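PDB 4QDG: putative adhesin from Bacteroides thetaiotaomicron, which is a putative lipoprotein of the FimB/Mfa2 fimbrillin family and probably serves as an anchor subunit of pili on the bacterial outer membrane. Local coordinates for residues Y21-Y27 against E271-S277; K33-C37 against H124-W128; Y43-Y49 against T101-L106. The contacts are given in a common frame with arbitrary orientation. Residue numbers count along the deposited sequence, not the author numbering.

Interaction 1 of 3, residues Y21-Y27 against E271-S277; sequences YDYNMEY and EFLDRES. With MG (magnesium ion), chain D.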
# COMPACT_ATOMS: atom_id res chain seq x y z
N TYR A 21 11.93 4.39 5.98
CA TYR A 21 10.50 4.42 5.68
C TYR A 21 9.84 5.31 6.75
O TYR A 21 9.40 4.83 7.79
CB TYR A 21 9.86 3.01 5.56
CG TYR A 21 8.35 2.99 5.65
CD1 TYR A 21 7.55 3.75 4.78
CD2 TYR A 21 7.70 2.28 6.66
CE1 TYR A 21 6.16 3.77 4.90
CE2 TYR A 21 6.31 2.28 6.77
CZ TYR A 21 5.54 3.02 5.88
OH TYR A 21 4.17 3.00 6.01
N ASP A 22 9.86 6.63 6.51
CA ASP A 22 9.24 7.62 7.39
C ASP A 22 7.99 8.25 6.70
O ASP A 22 7.33 9.08 7.30
CB ASP A 22 10.27 8.69 7.86
CG ASP A 22 10.72 9.76 6.87
OD1 ASP A 22 10.10 9.86 5.78
OD2 ASP A 22 11.64 10.53 7.21
N TYR A 23 7.65 7.81 5.44
CA TYR A 23 6.50 8.31 4.67
C TYR A 23 5.17 7.67 5.15
O TYR A 23 4.50 6.93 4.43
CB TYR A 23 6.69 8.06 3.17
CG TYR A 23 6.03 9.11 2.30
CD1 TYR A 23 6.32 10.46 2.46
CD2 TYR A 23 5.15 8.74 1.29
CE1 TYR A 23 5.74 11.43 1.64
CE2 TYR A 23 4.57 9.70 0.46
CZ TYR A 23 4.89 11.04 0.62
OH TYR A 23 4.34 12.00 -0.19
N ASN A 24 4.85 7.96 6.39
CA ASN A 24 3.68 7.47 7.08
C ASN A 24 3.10 8.63 7.91
O ASN A 24 3.67 9.73 7.91
CB ASN A 24 4.06 6.24 7.94
CG ASN A 24 5.27 6.43 8.82
OD1 ASN A 24 5.34 7.37 9.61
ND2 ASN A 24 6.25 5.55 8.72
N MSE A 25 1.95 8.42 8.55
CA MSE A 25 1.22 9.45 9.30
C MSE A 25 1.93 9.83 10.60
O MSE A 25 1.63 10.88 11.18
CB MSE A 25 -0.24 9.01 9.56
CG MSE A 25 -1.06 8.84 8.29
SE MSE A 25 -1.22 10.50 7.18
CE MSE A 25 -2.63 11.39 8.17
N GLU A 26 2.90 9.00 11.04
CA GLU A 26 3.70 9.23 12.25
C GLU A 26 4.91 10.08 11.94
O GLU A 26 5.54 10.58 12.87
CB GLU A 26 4.15 7.91 12.89
CG GLU A 26 3.00 7.06 13.43
CD GLU A 26 2.02 6.49 12.41
OE1 GLU A 26 2.47 5.79 11.47
OE2 GLU A 26 0.81 6.78 12.54
N TYR A 27 5.24 10.23 10.64
CA TYR A 27 6.41 10.97 10.16
C TYR A 27 7.70 10.44 10.86
O TYR A 27 8.61 11.19 11.22
CB TYR A 27 6.23 12.50 10.38
CG TYR A 27 5.24 13.15 9.45
CD1 TYR A 27 3.86 13.05 9.67
CD2 TYR A 27 5.67 13.92 8.37
CE1 TYR A 27 2.95 13.68 8.84
CE2 TYR A 27 4.76 14.56 7.53
CZ TYR A 27 3.40 14.42 7.75
OH TYR A 27 2.50 15.04 6.92
N GLU A 271 -0.12 12.32 -1.23
CA GLU A 271 0.70 12.13 -0.01
C GLU A 271 -0.11 11.46 1.09
O GLU A 271 0.40 10.57 1.76
CB GLU A 271 1.28 13.46 0.48
CG GLU A 271 2.07 13.34 1.78
CD GLU A 271 2.85 14.57 2.22
OE1 GLU A 271 2.71 15.63 1.57
OE2 GLU A 271 3.60 14.47 3.21
N PHE A 272 -1.35 11.93 1.29
CA PHE A 272 -2.31 11.38 2.25
C PHE A 272 -2.62 9.92 1.87
O PHE A 272 -2.58 9.03 2.75
CB PHE A 272 -3.60 12.25 2.25
CG PHE A 272 -4.75 11.71 3.06
CD1 PHE A 272 -4.73 11.77 4.45
CD2 PHE A 272 -5.84 11.10 2.43
CE1 PHE A 272 -5.79 11.25 5.20
CE2 PHE A 272 -6.89 10.59 3.18
CZ PHE A 272 -6.87 10.68 4.56
N LEU A 273 -2.90 9.66 0.58
CA LEU A 273 -3.20 8.30 0.12
C LEU A 273 -1.99 7.37 0.23
O LEU A 273 -2.19 6.16 0.39
CB LEU A 273 -3.73 8.28 -1.30
CG LEU A 273 -5.05 9.02 -1.55
CD1 LEU A 273 -5.26 9.22 -3.05
CD2 LEU A 273 -6.24 8.27 -0.90
N ASP A 274 -0.75 7.93 0.16
CA ASP A 274 0.47 7.12 0.32
C ASP A 274 0.88 7.00 1.77
O ASP A 274 1.23 5.90 2.17
CB ASP A 274 1.65 7.66 -0.50
CG ASP A 274 1.43 7.76 -1.98
OD1 ASP A 274 0.81 6.84 -2.55
OD2 ASP A 274 1.94 8.73 -2.60
N ARG A 275 0.84 8.08 2.57
CA ARG A 275 1.26 8.03 3.98
C ARG A 275 0.37 7.12 4.84
O ARG A 275 0.86 6.48 5.75
CB ARG A 275 1.30 9.42 4.63
CG ARG A 275 2.49 10.25 4.24
CD ARG A 275 2.55 11.48 5.12
NE ARG A 275 3.66 12.35 4.74
CZ ARG A 275 4.91 12.24 5.21
NH1 ARG A 275 5.21 11.33 6.12
NH2 ARG A 275 5.85 13.07 4.78
N GLU A 276 -0.93 7.11 4.58
CA GLU A 276 -1.84 6.28 5.33
C GLU A 276 -2.01 4.94 4.62
O GLU A 276 -2.32 4.91 3.43
CB GLU A 276 -3.20 6.97 5.55
CG GLU A 276 -4.13 6.15 6.45
CD GLU A 276 -3.56 5.87 7.83
OE1 GLU A 276 -3.74 6.72 8.73
OE2 GLU A 276 -2.90 4.81 8.00
N SER A 277 -1.79 3.84 5.34
CA SER A 277 -1.92 2.50 4.76
C SER A 277 -2.96 1.62 5.51
O SER A 277 -3.27 0.52 5.07
CB SER A 277 -0.56 1.81 4.74
OG SER A 277 -0.09 1.62 6.07
MG MG D . -1.63 4.26 1.42
O HOH W 1 2.26 4.17 4.79
O HOH W 2 8.24 12.02 6.36
O HOH W 3 3.93 5.49 2.15
O HOH W 4 3.34 10.91 -2.46
O HOH W 5 0.78 5.79 9.04
O HOH W 6 3.30 16.62 4.98
O HOH W 7 0.11 2.99 1.37
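Arg275 is sandwiched between two tyrosines. Its guanidinium lies flat on the Tyr27 ring, planes at 19° and Arg275 CZ 3.8 Å from the ring centroid, a cation-pi stack; on the opposite face sits Tyr23, whose ring also takes Arg275 CG in a CH-pi contact, 4.1 Å from CG to the centroid. At the guanidinium edge, Arg275 NH1 donates to Asn24 O (2.9 Å) and weakly to Asp22 O (3.3 Å), while Arg275 NE forms a salt bridge with Glu271 OE2 (2.6 Å), one helical turn back. An inverse gamma turn centred on Tyr23 and a type I turn from Asn24 to Tyr27 bring these carbonyls to Arg275. Beyond them, selenomethionine Met25 packs its SE 3.7 Å from Arg275 CB. Where helix 269-275 ends, Leu273 O and Glu276 O each bind magnesium at 2.2 Å, with Asn151 as a further ligand: a cation held by carbonyl oxygens at a helix C terminus.

Interaction 2 of 3, residues K33-C37 against H124-W128; sequences KKVDC and HGLYW. With MG (magnesium ion), chain C.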
# COMPACT_ATOMS: atom_id res chain seq x y z
N LYS A 33 11.16 -2.26 11.43
CA LYS A 33 10.06 -3.12 11.83
C LYS A 33 9.16 -3.52 10.67
O LYS A 33 8.45 -4.52 10.80
CB LYS A 33 9.22 -2.52 12.98
CG LYS A 33 8.91 -1.03 12.89
CD LYS A 33 8.35 -0.51 14.22
CE LYS A 33 8.17 1.00 14.24
NZ LYS A 33 7.40 1.46 15.43
N LYS A 34 9.21 -2.81 9.52
CA LYS A 34 8.29 -3.14 8.43
C LYS A 34 8.94 -3.78 7.21
O LYS A 34 8.26 -4.59 6.58
CB LYS A 34 7.49 -1.89 7.98
CG LYS A 34 6.63 -1.23 9.09
CD LYS A 34 5.73 -2.19 9.86
CE LYS A 34 4.26 -2.05 9.58
NZ LYS A 34 3.64 -3.34 9.16
N VAL A 35 10.20 -3.46 6.86
CA VAL A 35 10.80 -4.02 5.62
C VAL A 35 11.75 -5.15 5.95
O VAL A 35 12.85 -4.92 6.44
CB VAL A 35 11.47 -2.93 4.74
CG1 VAL A 35 11.99 -3.53 3.43
CG2 VAL A 35 10.51 -1.78 4.47
N ASP A 36 11.32 -6.39 5.66
CA ASP A 36 11.99 -7.67 5.94
C ASP A 36 12.87 -8.20 4.77
O ASP A 36 13.61 -9.16 4.95
CB ASP A 36 10.91 -8.73 6.29
CG ASP A 36 9.98 -9.14 5.14
OD1 ASP A 36 9.76 -8.32 4.22
OD2 ASP A 36 9.46 -10.28 5.17
N CYS A 37 12.72 -7.62 3.57
CA CYS A 37 13.49 -8.03 2.40
C CYS A 37 13.70 -6.82 1.52
O CYS A 37 12.79 -6.02 1.31
CB CYS A 37 12.86 -9.20 1.65
SG CYS A 37 11.18 -8.88 1.04
N HIS A 124 1.42 -8.86 1.09
CA HIS A 124 2.70 -8.57 1.75
C HIS A 124 3.08 -7.14 1.35
O HIS A 124 2.99 -6.79 0.17
CB HIS A 124 3.75 -9.62 1.31
CG HIS A 124 5.09 -9.52 1.99
ND1 HIS A 124 5.25 -9.77 3.35
CD2 HIS A 124 6.33 -9.34 1.44
CE1 HIS A 124 6.55 -9.64 3.59
NE2 HIS A 124 7.23 -9.39 2.47
N GLY A 125 3.47 -6.32 2.32
CA GLY A 125 3.87 -4.93 2.10
C GLY A 125 4.81 -4.73 0.93
O GLY A 125 5.74 -5.52 0.74
N LEU A 126 4.52 -3.73 0.09
CA LEU A 126 5.37 -3.38 -1.05
C LEU A 126 5.87 -1.98 -0.81
O LEU A 126 5.08 -1.07 -0.53
CB LEU A 126 4.64 -3.52 -2.41
CG LEU A 126 5.49 -3.19 -3.64
CD1 LEU A 126 6.58 -4.26 -3.85
CD2 LEU A 126 4.62 -3.04 -4.88
N TYR A 127 7.20 -1.81 -0.82
CA TYR A 127 7.86 -0.54 -0.56
C TYR A 127 8.74 -0.14 -1.73
O TYR A 127 9.22 -1.00 -2.47
CB TYR A 127 8.67 -0.59 0.75
CG TYR A 127 7.83 -0.92 1.97
CD1 TYR A 127 7.49 -2.23 2.28
CD2 TYR A 127 7.38 0.09 2.81
CE1 TYR A 127 6.69 -2.53 3.37
CE2 TYR A 127 6.63 -0.21 3.96
CZ TYR A 127 6.26 -1.52 4.22
OH TYR A 127 5.50 -1.84 5.33
N TRP A 128 8.87 1.17 -1.95
CA TRP A 128 9.64 1.70 -3.07
C TRP A 128 10.26 3.04 -2.72
O TRP A 128 9.64 3.86 -2.05
CB TRP A 128 8.75 1.86 -4.32
CG TRP A 128 9.45 2.47 -5.50
CD1 TRP A 128 10.18 1.81 -6.44
CD2 TRP A 128 9.53 3.86 -5.81
NE1 TRP A 128 10.70 2.71 -7.34
CE2 TRP A 128 10.31 3.98 -6.99
CE3 TRP A 128 9.00 5.02 -5.24
CZ2 TRP A 128 10.56 5.21 -7.59
CZ3 TRP A 128 9.25 6.25 -5.84
CH2 TRP A 128 10.02 6.33 -7.01
MG MG C . 9.37 -9.82 2.64
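A shared magnesium ion links the two segments. Asp36 grips it with both carboxylate oxygens, OD1 at 2.2 Å and OD2 at 2.6 Å from MG; Cys37 SG follows at 2.6 Å from MG, and His124 NE2 reaches MG at 2.2 Å from the other segment. Cys86 completes the protein ligands. Because both bind the ion, Asp36 OD1 and His124 NE2 lie 3.3 Å apart without a hydrogen bond, and Cys37 SG lies 4.2 Å from His124 NE2, near the plane of the imidazole. No hydrogen bond joins the two segments directly.

The remaining contact is packing around Tyr127, at the start of strand 127-137. Val35, the first residue past helix 31-34, sets its CG2 over the face of the Tyr127 ring, 3.8 Å from the centroid, as a CH-pi contact. Lys34 CB touches Tyr127 OH at 3.3 Å, while the rest of that lysine turns away. The Tyr127 ring also meets Tyr21 edge-to-face. The CA 34-to-37 and CA 124-to-127 directions are 89° apart, and even the closest CA atoms, those of Val35 and Tyr127, are 7.7 Å apart.

Two cysteine sulfurs, a histidine nitrogen and a carboxylate form an unusually soft ligand set for magnesium, more like that of a transition-metal site; here the ion itself cross-links the link after helix 31-34 to the loop just before strand 127-137.

Interaction 3 of 3, residues Y43-Y49 against T101-L106; sequences YDENGNY and TGYTDL
A beta-hairpin tip docks here against an irregular loop. Strands 38-44 and 49-55 are joined through a type I turn with a G1 bulge, Asp44 to Gly47: Gly47 N donates to Asp44 O (3.0 Å), Gly47 has positive phi (87°), and Asp44 N donates to Asn48 O (3.0 Å) while Asn48 N donates to Asp44 OD1 (3.0 Å). The loop leads from strand 91-94 to strand 107-110; the CA atoms of Gly47 and Tyr103 are 5.0 Å apart. Thr101 O lies at the edge of the Tyr43 ring, 3.5 Å from Tyr43 CE1 and 3.5 Å from Tyr49 CB. Gly102 (phi/psi -71/170) puts its CA 3.3 Å from Gly47 O; a CB there would clash with that oxygen. Tyr103 (-43/-49, chi1 t) sets CB over the face of the Tyr43 ring (chi1 m), 3.9 Å from the centroid, a CH-pi contact; its hydroxyl goes to Glu130. Asp105 N donates to Gly102 O (2.9 Å), and Leu106 CD2 comes 3.9 Å from Tyr43 OH. A water bridges Tyr43 OH (3.3 Å) and Tyr103 O (2.9 Å). The one direct hydrogen bond across runs from Tyr103 N to Gly47 O, 2.8 Å.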
# COMPACT_ATOMS: atom_id res chain seq x y z
N TYR A 43 21.95 1.54 -11.36
CA TYR A 43 21.95 2.02 -12.73
C TYR A 43 23.03 3.10 -12.88
O TYR A 43 23.31 3.82 -11.93
CB TYR A 43 20.56 2.59 -13.13
CG TYR A 43 19.45 1.56 -13.08
CD1 TYR A 43 19.29 0.62 -14.10
CD2 TYR A 43 18.58 1.50 -12.00
CE1 TYR A 43 18.30 -0.35 -14.03
CE2 TYR A 43 17.57 0.54 -11.93
CZ TYR A 43 17.42 -0.38 -12.96
OH TYR A 43 16.40 -1.31 -12.90
N ASP A 44 23.59 3.25 -14.08
CA ASP A 44 24.56 4.31 -14.31
C ASP A 44 23.80 5.64 -14.60
O ASP A 44 22.56 5.67 -14.58
CB ASP A 44 25.55 3.96 -15.43
CG ASP A 44 24.97 3.66 -16.79
OD1 ASP A 44 23.99 4.35 -17.20
OD2 ASP A 44 25.54 2.80 -17.50
N GLU A 45 24.55 6.72 -14.89
CA GLU A 45 24.00 8.05 -15.17
C GLU A 45 23.06 8.05 -16.38
O GLU A 45 22.15 8.86 -16.42
CB GLU A 45 25.15 9.06 -15.36
CG GLU A 45 24.72 10.52 -15.27
CD GLU A 45 25.84 11.54 -15.21
OE1 GLU A 45 26.78 11.46 -16.05
OE2 GLU A 45 25.74 12.46 -14.38
N ASN A 46 23.28 7.13 -17.36
CA ASN A 46 22.45 7.02 -18.57
C ASN A 46 21.24 6.11 -18.38
O ASN A 46 20.44 5.96 -19.30
CB ASN A 46 23.29 6.51 -19.75
CG ASN A 46 24.39 7.44 -20.19
OD1 ASN A 46 25.52 7.02 -20.44
ND2 ASN A 46 24.09 8.73 -20.31
N GLY A 47 21.12 5.51 -17.20
CA GLY A 47 20.04 4.61 -16.86
C GLY A 47 20.27 3.16 -17.24
O GLY A 47 19.31 2.39 -17.28
N ASN A 48 21.51 2.74 -17.51
CA ASN A 48 21.76 1.33 -17.87
C ASN A 48 22.05 0.50 -16.65
O ASN A 48 22.79 0.92 -15.76
CB ASN A 48 22.90 1.20 -18.89
CG ASN A 48 22.69 2.02 -20.14
OD1 ASN A 48 23.51 2.88 -20.47
ND2 ASN A 48 21.56 1.80 -20.83
N TYR A 49 21.47 -0.72 -16.62
CA TYR A 49 21.63 -1.69 -15.54
C TYR A 49 23.10 -1.91 -15.23
O TYR A 49 23.92 -2.02 -16.15
CB TYR A 49 20.95 -3.04 -15.90
CG TYR A 49 21.11 -4.09 -14.83
CD1 TYR A 49 20.26 -4.13 -13.72
CD2 TYR A 49 22.16 -5.00 -14.87
CE1 TYR A 49 20.42 -5.08 -12.71
CE2 TYR A 49 22.35 -5.94 -13.85
CZ TYR A 49 21.47 -5.99 -12.78
OH TYR A 49 21.64 -6.92 -11.79
N THR A 101 16.93 -3.73 -19.93
CA THR A 101 16.94 -4.00 -18.49
C THR A 101 17.27 -2.71 -17.73
O THR A 101 17.50 -2.74 -16.52
CB THR A 101 17.90 -5.15 -18.16
OG1 THR A 101 19.21 -4.89 -18.68
CG2 THR A 101 17.35 -6.50 -18.64
N GLY A 102 17.21 -1.59 -18.45
CA GLY A 102 17.52 -0.27 -17.91
C GLY A 102 16.49 0.27 -16.93
O GLY A 102 15.38 -0.29 -16.79
N TYR A 103 16.85 1.38 -16.26
CA TYR A 103 16.02 2.07 -15.27
C TYR A 103 14.55 2.21 -15.72
O TYR A 103 13.66 1.82 -14.96
CB TYR A 103 16.62 3.46 -14.97
CG TYR A 103 15.74 4.39 -14.14
CD1 TYR A 103 15.21 3.98 -12.92
CD2 TYR A 103 15.54 5.71 -14.53
CE1 TYR A 103 14.42 4.83 -12.15
CE2 TYR A 103 14.78 6.58 -13.76
CZ TYR A 103 14.22 6.14 -12.57
OH TYR A 103 13.45 7.01 -11.84
N THR A 104 14.32 2.68 -16.95
CA THR A 104 12.98 2.97 -17.47
C THR A 104 12.25 1.71 -18.01
O THR A 104 11.07 1.81 -18.38
CB THR A 104 13.05 4.10 -18.52
OG1 THR A 104 13.81 3.67 -19.65
CG2 THR A 104 13.64 5.39 -17.96
N ASP A 105 12.89 0.54 -17.98
CA ASP A 105 12.29 -0.71 -18.47
C ASP A 105 11.68 -1.55 -17.34
O ASP A 105 11.00 -2.55 -17.60
CB ASP A 105 13.33 -1.52 -19.27
CG ASP A 105 13.87 -0.77 -20.48
OD1 ASP A 105 13.06 -0.21 -21.25
OD2 ASP A 105 15.11 -0.69 -20.62
N LEU A 106 11.89 -1.16 -16.11
CA LEU A 106 11.34 -1.94 -15.03
C LEU A 106 9.85 -1.63 -14.77
O LEU A 106 9.38 -0.48 -14.84
CB LEU A 106 12.16 -1.76 -13.75
CG LEU A 106 11.95 -2.77 -12.63
CD1 LEU A 106 11.92 -4.24 -13.14
CD2 LEU A 106 13.01 -2.59 -11.59
O HOH W 8 13.90 0.67 -12.26
O HOH W 9 16.68 3.62 -19.01

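Overall arrangement
From the N terminus, the loop after strand 15-20 enters interaction 1, which closes the longest loop, to helix 269-275. Helix 31-34 leads into interaction 2, returning to the start of strand 127-137; strand 38-44 then carries the chain to interaction 3, whose partner precedes strand 107-110. The three loops nest without crossing: 3 inside 2, 2 inside 1. Interactions 1 and 2 touch through Tyr21, which packs on Tyr127 and Lys34, and each includes a magnesium site. Together they tie the loop before helix 31-34, and its end with the link beyond, to helix 269-275 and the start of strand 127-137. Interaction 3 touches neither, though its nearest atoms lie about 5 Å from those of interaction 2.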